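Local atomic coordinates of methionine gamma-lyase (Trichomonas vaginalis, PDB entry 1E5E), a protein that belongs to the Cys/Met metabolism family of PLP-dependent enzymes and is assembled here from four protein chains. Residues Phe73-Glu78 against Thr193-Phe198; His103-Glu108 against Asp130-Ala135; Phe187-Ile192 against Ser258-Arg263; Ser268-Lys273 against Glu379-Leu384. All blocks are in the same frame, centred on the assembly; numbering follows the deposited sequence.

Overall arrangement
Contact 1 opens at the end of helix 62-75, and its long loop runs on to residues 193-198. Within that loop, contact 2 closes a short one, pairing strands 103-107 and 128-132 at one margin of the large sheet. Contact 3 starts at 187-192, just before contact 1 closes, and ends at 258-263, so the two cross; they touch where Leu74 packs on Pro190 and Met191, joining helix 62-75, the 185-201 loop and helix 260-279. Contact 4 follows in series, starting further along that same helix at 268-273 and closing at 379-384, where helix 381-396 begins. Contacts 3 and 4 both reach the second subunit; contact 2 lies apart, about 34 Å from contact 4 between centres.

Contact 1. Residues Phe73-Glu78 against Thr193-Phe198; sequences FLEKTE and TNPVDF
Asn194 reaches across to Leu74 and Glu75 with its amide nitrogen. Chi1 of -70° sets CG of Asn194 anti to its carbonyl carbon; Asn194 ND2 then donates to Glu75 OE1 at 3.1 Å, from above the carboxylate plane, the two flat groups being turned 58° apart. Asn194 ND2 also makes a weak bond to Leu74 O at 3.0 Å and further weak ones to Thr193 O and Pro190 O, so several acceptors crowd round one NH2 group. Glu75 bends at chi2 (-77°), while its other oxygen, OE2, is held by His205 and Asn185. A water bridges Glu75 O, Glu75 OE1 and Val196 N. Lys76 extends beyond CG and crosses Asn194 at about a right angle, Lys76 CD 3.8 Å from Asn194 OD1; a second water joins Lys76 NZ, Asn194 OD1 and Asp197 OD2. Val196 CG1 meets Thr77 CG2 at 3.7 Å, the apolar part, while Val196 CG2 lies against the carbonyl oxygen of Glu75 at 3.5 Å. Lys76 has positive phi and forms the Schellman motif that closes helix 62-75, here packed on the loop between strands 180-184 and 202-206 of the large sheet in this type I PLP-enzyme fold.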
loop_
_atom_site.group_PDB
_atom_site.type_symbol
_atom_site.label_atom_id
_atom_site.label_comp_id
_atom_site.label_asym_id
_atom_site.label_seq_id
_atom_site.Cartn_x
_atom_site.Cartn_y
_atom_site.Cartn_z
ATOM N N PHE A 73 2.496 -14.197 21.446
ATOM C CA PHE A 73 3.760 -14.521 22.116
ATOM C C PHE A 73 4.135 -13.410 23.099
ATOM O O PHE A 73 4.482 -13.714 24.261
ATOM C CB PHE A 73 4.881 -14.778 21.103
ATOM C CG PHE A 73 6.167 -15.186 21.757
ATOM C CD1 PHE A 73 7.028 -14.248 22.276
ATOM C CD2 PHE A 73 6.475 -16.528 21.851
ATOM C CE1 PHE A 73 8.175 -14.651 22.957
ATOM C CE2 PHE A 73 7.650 -16.939 22.467
ATOM C CZ PHE A 73 8.492 -15.985 23.033
ATOM N N LEU A 74 4.086 -12.145 22.646
ATOM C CA LEU A 74 4.456 -11.034 23.513
ATOM C C LEU A 74 3.567 -10.883 24.747
ATOM O O LEU A 74 4.082 -10.453 25.784
ATOM C CB LEU A 74 4.488 -9.706 22.728
ATOM C CG LEU A 74 5.635 -9.680 21.666
ATOM C CD1 LEU A 74 5.459 -8.480 20.727
ATOM C CD2 LEU A 74 6.996 -9.591 22.359
ATOM N N GLU A 75 2.286 -11.253 24.693
ATOM C CA GLU A 75 1.393 -11.173 25.824
ATOM C C GLU A 75 1.317 -12.451 26.657
ATOM O O GLU A 75 0.575 -12.582 27.628
ATOM C CB GLU A 75 -0.015 -10.776 25.339
ATOM C CG GLU A 75 -0.055 -9.280 24.959
ATOM C CD GLU A 75 -0.114 -8.364 26.192
ATOM O OE1 GLU A 75 0.200 -8.840 27.308
ATOM O OE2 GLU A 75 -0.415 -7.160 26.086
ATOM N N LYS A 76 1.989 -13.491 26.225
ATOM C CA LYS A 76 2.009 -14.824 26.765
ATOM C C LYS A 76 0.617 -15.430 26.787
ATOM O O LYS A 76 0.227 -16.045 27.788
ATOM C CB LYS A 76 2.670 -14.817 28.157
ATOM C CG LYS A 76 4.126 -14.356 28.172
ATOM C CD LYS A 76 4.620 -14.315 29.636
ATOM C CE LYS A 76 6.143 -14.332 29.652
ATOM N NZ LYS A 76 6.715 -13.754 30.919
ATOM N N THR A 77 -0.155 -15.266 25.720
ATOM C CA THR A 77 -1.506 -15.814 25.670
ATOM C C THR A 77 -1.520 -16.967 24.673
ATOM O O THR A 77 -0.616 -16.964 23.822
ATOM C CB THR A 77 -2.540 -14.761 25.273
ATOM O OG1 THR A 77 -2.180 -14.212 24.007
ATOM C CG2 THR A 77 -2.629 -13.663 26.345
ATOM N N GLU A 78 -2.478 -17.876 24.704
ATOM C CA GLU A 78 -2.435 -18.928 23.677
ATOM C C GLU A 78 -2.703 -18.352 22.277
ATOM O O GLU A 78 -2.280 -18.937 21.283
ATOM C CB GLU A 78 -3.560 -19.958 23.940
ATOM C CG GLU A 78 -3.286 -20.641 25.295
ATOM C CD GLU A 78 -4.348 -21.658 25.681
ATOM O OE1 GLU A 78 -5.473 -21.695 25.160
ATOM O OE2 GLU A 78 -4.033 -22.464 26.588
ATOM N N THR A 193 3.608 -4.446 30.331
ATOM C CA THR A 193 2.808 -5.347 31.141
ATOM C C THR A 193 2.238 -6.521 30.378
ATOM O O THR A 193 1.742 -6.364 29.266
ATOM C CB THR A 193 1.597 -4.566 31.732
ATOM O OG1 THR A 193 2.075 -3.543 32.642
ATOM C CG2 THR A 193 0.746 -5.492 32.592
ATOM N N ASN A 194 2.200 -7.669 31.005
ATOM C CA ASN A 194 1.488 -8.850 30.498
ATOM C C ASN A 194 0.423 -9.140 31.553
ATOM O O ASN A 194 0.632 -9.864 32.540
ATOM C CB ASN A 194 2.419 -10.055 30.354
ATOM C CG ASN A 194 3.423 -9.882 29.230
ATOM O OD1 ASN A 194 4.498 -10.501 29.220
ATOM N ND2 ASN A 194 3.156 -9.036 28.229
ATOM N N PRO A 195 -0.775 -8.579 31.430
ATOM C CA PRO A 195 -1.798 -8.716 32.439
ATOM C C PRO A 195 -2.153 -10.143 32.802
ATOM O O PRO A 195 -2.495 -10.335 33.995
ATOM C CB PRO A 195 -2.990 -7.917 31.928
ATOM C CG PRO A 195 -2.380 -6.982 30.896
ATOM C CD PRO A 195 -1.186 -7.668 30.323
ATOM N N VAL A 196 -2.001 -11.153 31.960
ATOM C CA VAL A 196 -2.283 -12.532 32.307
ATOM C C VAL A 196 -1.392 -13.000 33.461
ATOM O O VAL A 196 -1.816 -13.918 34.148
ATOM C CB VAL A 196 -2.137 -13.557 31.165
ATOM C CG1 VAL A 196 -3.071 -13.173 30.006
ATOM C CG2 VAL A 196 -0.684 -13.645 30.682
ATOM N N ASP A 197 -0.217 -12.403 33.691
ATOM C CA ASP A 197 0.648 -12.728 34.786
ATOM C C ASP A 197 -0.093 -12.560 36.130
ATOM O O ASP A 197 0.324 -13.108 37.150
ATOM C CB ASP A 197 1.885 -11.830 34.878
ATOM C CG ASP A 197 2.914 -12.061 33.784
ATOM O OD1 ASP A 197 2.865 -13.122 33.135
ATOM O OD2 ASP A 197 3.750 -11.159 33.575
ATOM N N PHE A 198 -1.066 -11.658 36.192
ATOM C CA PHE A 198 -1.830 -11.316 37.368
ATOM C C PHE A 198 -3.171 -12.022 37.495
ATOM O O PHE A 198 -3.886 -11.761 38.488
ATOM C CB PHE A 198 -2.016 -9.772 37.433
ATOM C CG PHE A 198 -0.615 -9.179 37.443
ATOM C CD1 PHE A 198 0.135 -9.049 38.588
ATOM C CD2 PHE A 198 -0.062 -8.777 36.243
ATOM C CE1 PHE A 198 1.417 -8.520 38.536
ATOM C CE2 PHE A 198 1.208 -8.250 36.180
ATOM C CZ PHE A 198 1.962 -8.115 37.326
HETATM O O HOH W 1 -0.860 -10.765 29.131
HETATM O O HOH W 2 5.657 -11.370 31.674
#

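Contact 2. Residues His103-Glu108 against Asp130-Ala135; sequences HLISDE and DFINTA
A beta-alpha-beta unit, strand 103-107, helix 112-124 and strand 128-132, brings Ile105 beside Asp130, Ser106 beside Phe131 and Asp107 beside Ile132 in parallel register. The ladder runs from Asp130 N to Leu104 O, through Ser106 N to Asp130 O (3.0 Å) and Ile132 N to Ser106 O (2.8 Å), to Glu108 N on Ile132 O. At its start, His103 NE2 donates to Asp130 OD2 at 2.7 Å. The carboxylate oxygen lies near the plane of the imidazole and is met on its anti side, although ring and carboxylate are turned 66° apart; ND1 is held in turn by Thr148. Ile105 CG2 packs 3.5 Å from Ile132 CD1. Strand 128-132 is the outermost strand, within the chain, of the seven-stranded sheet of this PLP-dependent enzyme, and strand 148-154 flanks 103-107 on its other side. On the face carrying Ser106 and Phe131, Phe131 CD1 lies 4.0 Å from Ser106 CB, the ring edge near Asp107 O, and His115 stacks on the ring. Asp107, the last residue of its strand, has CG anti to its backbone N (chi1 -169°). Asp107 OD2 is gripped twice: by Thr134 OG1, which comes in on the anti lone pair at 2.8 Å, and by Thr134 N, also at 2.8 Å, from above the carboxylate plane. OD1 turns instead to Lys162, in a salt bridge, and to Cys109 N.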
loop_
_atom_site.group_PDB
_atom_site.type_symbol
_atom_site.label_atom_id
_atom_site.label_comp_id
_atom_site.label_asym_id
_atom_site.label_seq_id
_atom_site.Cartn_x
_atom_site.Cartn_y
_atom_site.Cartn_z
ATOM N N HIS A 103 -24.580 -9.664 33.290
ATOM C CA HIS A 103 -24.137 -8.499 34.050
ATOM C C HIS A 103 -22.633 -8.271 33.812
ATOM O O HIS A 103 -21.858 -9.201 33.745
ATOM C CB HIS A 103 -24.371 -8.677 35.554
ATOM C CG HIS A 103 -23.911 -7.606 36.469
ATOM N ND1 HIS A 103 -23.051 -7.900 37.553
ATOM C CD2 HIS A 103 -24.179 -6.296 36.547
ATOM C CE1 HIS A 103 -22.806 -6.795 38.219
ATOM N NE2 HIS A 103 -23.486 -5.812 37.639
ATOM N N LEU A 104 -22.316 -7.005 33.689
ATOM C CA LEU A 104 -20.980 -6.551 33.494
ATOM C C LEU A 104 -20.536 -5.530 34.536
ATOM O O LEU A 104 -21.174 -4.501 34.645
ATOM C CB LEU A 104 -20.817 -5.879 32.107
ATOM C CG LEU A 104 -19.366 -5.426 31.840
ATOM C CD1 LEU A 104 -18.939 -5.833 30.431
ATOM C CD2 LEU A 104 -19.264 -3.911 31.990
ATOM N N ILE A 105 -19.376 -5.786 35.134
ATOM C CA ILE A 105 -18.791 -4.787 36.027
ATOM C C ILE A 105 -17.593 -4.133 35.322
ATOM O O ILE A 105 -16.666 -4.786 34.837
ATOM C CB ILE A 105 -18.303 -5.415 37.345
ATOM C CG1 ILE A 105 -19.491 -6.018 38.105
ATOM C CG2 ILE A 105 -17.568 -4.391 38.225
ATOM C CD1 ILE A 105 -19.081 -6.950 39.242
ATOM N N SER A 106 -17.597 -2.808 35.307
ATOM C CA SER A 106 -16.504 -2.058 34.742
ATOM C C SER A 106 -15.978 -0.943 35.640
ATOM O O SER A 106 -16.705 -0.306 36.406
ATOM C CB SER A 106 -17.006 -1.344 33.475
ATOM O OG SER A 106 -15.977 -0.515 32.952
ATOM N N ASP A 107 -14.689 -0.669 35.443
ATOM C CA ASP A 107 -14.116 0.455 36.186
ATOM C C ASP A 107 -14.835 1.628 35.528
ATOM O O ASP A 107 -15.116 1.540 34.320
ATOM C CB ASP A 107 -12.628 0.631 36.087
ATOM C CG ASP A 107 -12.088 1.655 37.083
ATOM O OD1 ASP A 107 -12.143 2.861 36.756
ATOM O OD2 ASP A 107 -11.630 1.228 38.168
ATOM N N GLU A 108 -15.140 2.636 36.316
ATOM C CA GLU A 108 -15.760 3.835 35.767
ATOM C C GLU A 108 -14.779 4.704 35.023
ATOM O O GLU A 108 -15.256 5.605 34.324
ATOM C CB GLU A 108 -16.343 4.676 36.935
ATOM C CG GLU A 108 -15.287 5.161 37.913
ATOM C CD GLU A 108 -15.837 5.988 39.083
ATOM O OE1 GLU A 108 -16.723 6.864 38.964
ATOM O OE2 GLU A 108 -15.241 5.855 40.166
ATOM N N ASP A 130 -22.584 -2.027 35.809
ATOM C CA ASP A 130 -22.279 -1.108 36.888
ATOM C C ASP A 130 -20.857 -0.574 36.677
ATOM O O ASP A 130 -19.935 -1.340 36.409
ATOM C CB ASP A 130 -22.287 -1.802 38.268
ATOM C CG ASP A 130 -23.712 -2.216 38.630
ATOM O OD1 ASP A 130 -24.508 -1.273 38.677
ATOM O OD2 ASP A 130 -24.050 -3.406 38.739
ATOM N N PHE A 131 -20.677 0.714 36.890
ATOM C CA PHE A 131 -19.400 1.371 36.800
ATOM C C PHE A 131 -18.928 1.610 38.237
ATOM O O PHE A 131 -19.670 2.244 38.996
ATOM C CB PHE A 131 -19.535 2.703 36.075
ATOM C CG PHE A 131 -19.852 2.602 34.601
ATOM C CD1 PHE A 131 -18.875 2.178 33.705
ATOM C CD2 PHE A 131 -21.087 2.986 34.116
ATOM C CE1 PHE A 131 -19.146 2.135 32.343
ATOM C CE2 PHE A 131 -21.379 2.951 32.760
ATOM C CZ PHE A 131 -20.392 2.510 31.878
ATOM N N ILE A 132 -17.842 0.977 38.646
ATOM C CA ILE A 132 -17.333 1.154 40.004
ATOM C C ILE A 132 -15.880 1.586 40.001
ATOM O O ILE A 132 -15.301 1.702 38.926
ATOM C CB ILE A 132 -17.420 -0.182 40.766
ATOM C CG1 ILE A 132 -16.556 -1.245 40.087
ATOM C CG2 ILE A 132 -18.863 -0.658 40.887
ATOM C CD1 ILE A 132 -16.362 -2.506 40.921
ATOM N N ASN A 133 -15.296 1.846 41.171
ATOM C CA ASN A 133 -13.870 2.160 41.256
ATOM C C ASN A 133 -13.215 0.823 41.602
ATOM O O ASN A 133 -13.174 0.397 42.777
ATOM C CB ASN A 133 -13.482 3.239 42.263
ATOM C CG ASN A 133 -12.029 3.686 42.161
ATOM O OD1 ASN A 133 -11.231 2.969 41.558
ATOM N ND2 ASN A 133 -11.659 4.858 42.690
ATOM N N THR A 134 -12.679 0.125 40.576
ATOM C CA THR A 134 -12.103 -1.194 40.886
ATOM C C THR A 134 -10.777 -1.022 41.614
ATOM O O THR A 134 -10.271 -1.992 42.157
ATOM C CB THR A 134 -11.855 -2.056 39.640
ATOM O OG1 THR A 134 -10.865 -1.337 38.857
ATOM C CG2 THR A 134 -13.132 -2.258 38.842
ATOM N N ALA A 135 -10.189 0.164 41.712
ATOM C CA ALA A 135 -8.967 0.420 42.444
ATOM C C ALA A 135 -9.203 0.375 43.954
ATOM O O ALA A 135 -8.251 0.169 44.714
ATOM C CB ALA A 135 -8.336 1.749 42.061
#

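Contact 3. Residues Phe187-Ile192 against Ser258-Arg263; sequences FCSPMI and STLNIR
Ser189 OG, which comes 4.1 Å from Leu260 CD1, is gripped within its own loop: it donates to Cys188 O at 2.7 Å, on a lone pair in the carbonyl plane, and accepts from Met191 N at 3.0 Å. The second bond makes an ST turn, and the pair of them fix the hydroxyl's rotation while Met191 is directed at the helix opposite. Between the two segments the contact is apolar. The side chains of Met191 and Leu260 pass each other at a slant, and Met191 CG meets Leu260 CG at 3.6 Å. Bends at chi2 (-51°) and chi3 (100°) set SD and CE of Met191, with Met191 CE 3.9 Å from Leu260 CD2 and Met191 SD 3.9 Å from Asn261 CB. Leu260 can meet them because its CG is anti to the backbone N (chi1 179°), and Leu260 CD2 also brushes Pro190 CD at 4.2 Å. The joined parts are the loop between strands 180-184 and 202-206 of the large sheet and the first turn of helix 260-279. Helix 62-75 adds Leu74 beside Pro190 and Met191, while Pro8 and Ala9 of helix 8-14 reach Met191 and Asn261. The start of helix 260-279 also packs on the second subunit, where Thr259 lies on Cys342 of that subunit and Ile262 on its Ile378.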
loop_
_atom_site.group_PDB
_atom_site.type_symbol
_atom_site.label_atom_id
_atom_site.label_comp_id
_atom_site.label_asym_id
_atom_site.label_seq_id
_atom_site.Cartn_x
_atom_site.Cartn_y
_atom_site.Cartn_z
ATOM N N PHE A 187 -2.379 1.337 27.009
ATOM C CA PHE A 187 -1.425 2.309 27.562
ATOM C C PHE A 187 -0.122 1.658 27.919
ATOM O O PHE A 187 0.895 2.335 27.755
ATOM C CB PHE A 187 -1.974 3.044 28.789
ATOM C CG PHE A 187 -2.852 4.211 28.436
ATOM C CD1 PHE A 187 -3.492 4.291 27.206
ATOM C CD2 PHE A 187 -3.099 5.197 29.375
ATOM C CE1 PHE A 187 -4.294 5.369 26.882
ATOM C CE2 PHE A 187 -3.888 6.293 29.062
ATOM C CZ PHE A 187 -4.480 6.388 27.815
ATOM N N CYS A 188 -0.100 0.378 28.293
ATOM C CA CYS A 188 1.200 -0.209 28.599
ATOM C C CYS A 188 1.924 -0.841 27.423
ATOM O O CYS A 188 3.164 -0.703 27.291
ATOM C CB CYS A 188 0.995 -1.307 29.636
ATOM S SG CYS A 188 0.569 -0.793 31.310
ATOM N N SER A 189 1.211 -1.619 26.629
ATOM C CA SER A 189 1.725 -2.410 25.512
ATOM C C SER A 189 2.278 -3.672 26.173
ATOM O O SER A 189 2.618 -3.625 27.346
ATOM C CB SER A 189 2.781 -1.744 24.615
ATOM O OG SER A 189 4.090 -2.013 25.126
ATOM N N PRO A 190 2.528 -4.733 25.411
ATOM C CA PRO A 190 3.059 -5.973 25.904
ATOM C C PRO A 190 4.496 -5.806 26.368
ATOM O O PRO A 190 5.011 -6.697 27.059
ATOM C CB PRO A 190 3.008 -6.966 24.723
ATOM C CG PRO A 190 2.065 -6.362 23.734
ATOM C CD PRO A 190 2.087 -4.861 23.988
ATOM N N MET A 191 5.140 -4.668 26.081
ATOM C CA MET A 191 6.505 -4.494 26.526
ATOM C C MET A 191 6.500 -4.087 27.993
ATOM O O MET A 191 7.550 -4.224 28.590
ATOM C CB MET A 191 7.227 -3.366 25.811
ATOM C CG MET A 191 7.685 -3.578 24.403
ATOM S SD MET A 191 8.648 -5.102 24.194
ATOM C CE MET A 191 7.320 -6.084 23.527
ATOM N N ILE A 192 5.402 -3.548 28.497
ATOM C CA ILE A 192 5.467 -2.990 29.851
ATOM C C ILE A 192 4.734 -3.944 30.793
ATOM O O ILE A 192 5.168 -4.183 31.905
ATOM C CB ILE A 192 4.893 -1.562 29.870
ATOM C CG1 ILE A 192 5.924 -0.581 29.255
ATOM C CG2 ILE A 192 4.494 -1.134 31.276
ATOM C CD1 ILE A 192 5.492 0.865 29.198
ATOM N N SER A 258 8.157 -4.139 15.098
ATOM C CA SER A 258 9.560 -4.469 15.168
ATOM C C SER A 258 10.342 -3.410 15.925
ATOM O O SER A 258 11.382 -3.779 16.514
ATOM C CB SER A 258 10.118 -4.793 13.772
ATOM O OG SER A 258 10.114 -3.621 12.990
ATOM N N THR A 259 9.880 -2.154 16.042
ATOM C CA THR A 259 10.631 -1.196 16.867
ATOM C C THR A 259 9.930 -0.937 18.206
ATOM O O THR A 259 10.277 0.031 18.897
ATOM C CB THR A 259 10.773 0.168 16.172
ATOM O OG1 THR A 259 9.468 0.607 15.714
ATOM C CG2 THR A 259 11.764 0.090 15.016
ATOM N N LEU A 260 8.918 -1.724 18.556
ATOM C CA LEU A 260 8.152 -1.488 19.777
ATOM C C LEU A 260 9.052 -1.407 21.019
ATOM O O LEU A 260 8.905 -0.580 21.915
ATOM C CB LEU A 260 7.083 -2.593 19.992
ATOM C CG LEU A 260 6.238 -2.461 21.268
ATOM C CD1 LEU A 260 5.459 -1.149 21.321
ATOM C CD2 LEU A 260 5.196 -3.594 21.404
ATOM N N ASN A 261 9.988 -2.368 21.130
ATOM C CA ASN A 261 10.842 -2.336 22.316
ATOM C C ASN A 261 11.679 -1.064 22.425
ATOM O O ASN A 261 11.736 -0.493 23.518
ATOM C CB ASN A 261 11.759 -3.559 22.318
ATOM C CG ASN A 261 12.761 -3.529 23.470
ATOM O OD1 ASN A 261 12.383 -3.756 24.608
ATOM N ND2 ASN A 261 14.027 -3.300 23.137
ATOM N N ILE A 262 12.337 -0.640 21.322
ATOM C CA ILE A 262 13.181 0.552 21.423
ATOM C C ILE A 262 12.374 1.832 21.512
ATOM O O ILE A 262 12.885 2.786 22.082
ATOM C CB ILE A 262 14.230 0.672 20.288
ATOM C CG1 ILE A 262 13.540 0.659 18.917
ATOM C CG2 ILE A 262 15.236 -0.465 20.413
ATOM C CD1 ILE A 262 14.495 0.975 17.771
ATOM N N ARG A 263 11.182 1.880 20.997
ATOM C CA ARG A 263 10.290 3.030 21.096
ATOM C C ARG A 263 9.724 3.172 22.520
ATOM O O ARG A 263 9.791 4.246 23.148
ATOM C CB ARG A 263 9.088 2.862 20.128
ATOM C CG ARG A 263 9.431 3.148 18.683
ATOM C CD ARG A 263 8.234 3.168 17.743
ATOM N NE ARG A 263 7.593 1.878 17.494
ATOM C CZ ARG A 263 6.504 1.447 18.113
ATOM N NH1 ARG A 263 5.915 2.198 19.054
ATOM N NH2 ARG A 263 5.984 0.273 17.759
#

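Contact 4. Residues Ser268-Lys273 against Glu379-Leu384; sequences SENAMK and EDADEL
Chi1 of -82° sets CG of Asn270 anti to its own carbonyl carbon, and chi2 of -16° turns the amide, which meets the residues at the start of helix 381-396. Asn270 ND2 donates to Glu379 O at 3.0 Å, a bent bond (130° at the hydrogen) that arrives in the plane of the carbonyl but far out of the plane of the amide. The same nitrogen also donates to Gly377 O, so one NH2 group holds two backbone carbonyls leading into the helix. Asn270 OD1 sits 3.4 Å from Ala381 CB and takes a hydrogen bond at 2.9 Å from a water, which in turn accepts from Ala381 N at 3.0 Å. Lys273, extended beyond CG, lays its CD 3.7 Å from Ala381 CB. Asp380 is the N-cap: Asp380 OD2 accepts from Glu383 N at 2.9 Å. Glu379 bonds through OE1 to Ser344 and through OE2 to His14 of the second subunit, whose Thr10 also meets Glu383. One amide thus donates directly to backbone carbonyls and accepts from a water that links it to Ala381 N; both of its ends are satisfied although the residue is buried, and the water relays its carbonyl to an N-H of the first turn.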
loop_
_atom_site.group_PDB
_atom_site.type_symbol
_atom_site.label_atom_id
_atom_site.label_comp_id
_atom_site.label_asym_id
_atom_site.label_seq_id
_atom_site.Cartn_x
_atom_site.Cartn_y
_atom_site.Cartn_z
ATOM N N SER A 268 9.418 6.125 27.395
ATOM C CA SER A 268 9.349 6.072 28.851
ATOM C C SER A 268 10.419 6.971 29.488
ATOM O O SER A 268 10.172 7.771 30.405
ATOM C CB SER A 268 9.538 4.607 29.295
ATOM O OG SER A 268 8.331 3.858 28.918
ATOM N N GLU A 269 11.642 6.898 28.953
ATOM C CA GLU A 269 12.761 7.682 29.407
ATOM C C GLU A 269 12.474 9.174 29.191
ATOM O O GLU A 269 12.628 9.932 30.153
ATOM C CB GLU A 269 14.077 7.350 28.705
ATOM C CG GLU A 269 14.573 5.970 29.008
ATOM C CD GLU A 269 15.570 5.380 28.025
ATOM O OE1 GLU A 269 16.096 4.274 28.323
ATOM O OE2 GLU A 269 15.755 5.883 26.889
ATOM N N ASN A 270 11.934 9.511 28.021
ATOM C CA ASN A 270 11.564 10.882 27.768
ATOM C C ASN A 270 10.465 11.352 28.724
ATOM O O ASN A 270 10.486 12.484 29.215
ATOM C CB ASN A 270 11.078 11.106 26.334
ATOM C CG ASN A 270 12.152 11.286 25.298
ATOM O OD1 ASN A 270 13.324 11.554 25.597
ATOM N ND2 ASN A 270 11.736 11.198 24.032
ATOM N N ALA A 271 9.473 10.500 28.914
ATOM C CA ALA A 271 8.327 10.818 29.737
ATOM C C ALA A 271 8.748 11.083 31.193
ATOM O O ALA A 271 8.310 12.067 31.770
ATOM C CB ALA A 271 7.260 9.706 29.735
ATOM N N MET A 272 9.667 10.272 31.719
ATOM C CA MET A 272 10.131 10.560 33.086
ATOM C C MET A 272 10.704 11.980 33.104
ATOM O O MET A 272 10.364 12.733 34.034
ATOM C CB MET A 272 11.141 9.541 33.592
ATOM C CG MET A 272 11.615 9.777 35.028
ATOM S SD MET A 272 10.287 9.774 36.260
ATOM C CE MET A 272 10.015 8.050 36.554
ATOM N N LYS A 273 11.521 12.392 32.121
ATOM C CA LYS A 273 12.091 13.733 32.179
ATOM C C LYS A 273 11.020 14.814 32.051
ATOM O O LYS A 273 11.042 15.792 32.807
ATOM C CB LYS A 273 13.141 13.992 31.080
ATOM C CG LYS A 273 14.358 13.095 31.246
ATOM C CD LYS A 273 15.217 13.015 30.005
ATOM C CE LYS A 273 16.453 12.125 30.293
ATOM N NZ LYS A 273 17.184 11.994 28.995
ATOM N N GLU A 379 11.123 12.432 20.293
ATOM C CA GLU A 379 11.870 13.658 20.051
ATOM C C GLU A 379 12.919 13.864 21.158
ATOM O O GLU A 379 12.903 13.194 22.188
ATOM C CB GLU A 379 10.929 14.873 20.102
ATOM C CG GLU A 379 9.814 14.804 19.081
ATOM C CD GLU A 379 8.477 14.325 19.572
ATOM O OE1 GLU A 379 8.454 13.642 20.621
ATOM O OE2 GLU A 379 7.430 14.576 18.904
ATOM N N ASP A 380 13.775 14.860 20.963
ATOM C CA ASP A 380 14.777 15.189 21.992
ATOM C C ASP A 380 14.081 15.717 23.248
ATOM O O ASP A 380 13.151 16.520 23.179
ATOM C CB ASP A 380 15.746 16.169 21.318
ATOM C CG ASP A 380 16.720 16.681 22.389
ATOM O OD1 ASP A 380 17.678 15.939 22.642
ATOM O OD2 ASP A 380 16.440 17.750 22.962
ATOM N N ALA A 381 14.339 15.141 24.424
ATOM C CA ALA A 381 13.683 15.502 25.671
ATOM C C ALA A 381 13.845 16.977 26.011
ATOM O O ALA A 381 12.849 17.583 26.418
ATOM C CB ALA A 381 14.160 14.650 26.849
ATOM N N ASP A 382 15.018 17.575 25.792
ATOM C CA ASP A 382 15.223 19.002 26.028
ATOM C C ASP A 382 14.374 19.874 25.106
ATOM O O ASP A 382 13.756 20.830 25.567
ATOM C CB ASP A 382 16.699 19.396 25.885
ATOM C CG ASP A 382 17.519 18.832 27.032
ATOM O OD1 ASP A 382 17.028 18.613 28.152
ATOM O OD2 ASP A 382 18.700 18.509 26.856
ATOM N N GLU A 383 14.271 19.499 23.810
ATOM C CA GLU A 383 13.329 20.243 22.969
ATOM C C GLU A 383 11.896 20.092 23.466
ATOM O O GLU A 383 11.163 21.095 23.416
ATOM C CB GLU A 383 13.475 19.909 21.491
ATOM C CG GLU A 383 14.714 20.588 20.905
ATOM C CD GLU A 383 15.113 19.960 19.576
ATOM O OE1 GLU A 383 14.961 18.731 19.379
ATOM O OE2 GLU A 383 15.682 20.683 18.733
ATOM N N LEU A 384 11.455 18.928 23.921
ATOM C CA LEU A 384 10.099 18.803 24.437
ATOM C C LEU A 384 9.905 19.723 25.659
ATOM O O LEU A 384 8.907 20.400 25.822
ATOM C CB LEU A 384 9.821 17.341 24.852
ATOM C CG LEU A 384 9.746 16.344 23.682
ATOM C CD1 LEU A 384 9.729 14.911 24.186
ATOM C CD2 LEU A 384 8.504 16.628 22.833
HETATM O O HOH W 3 15.691 12.461 24.292
#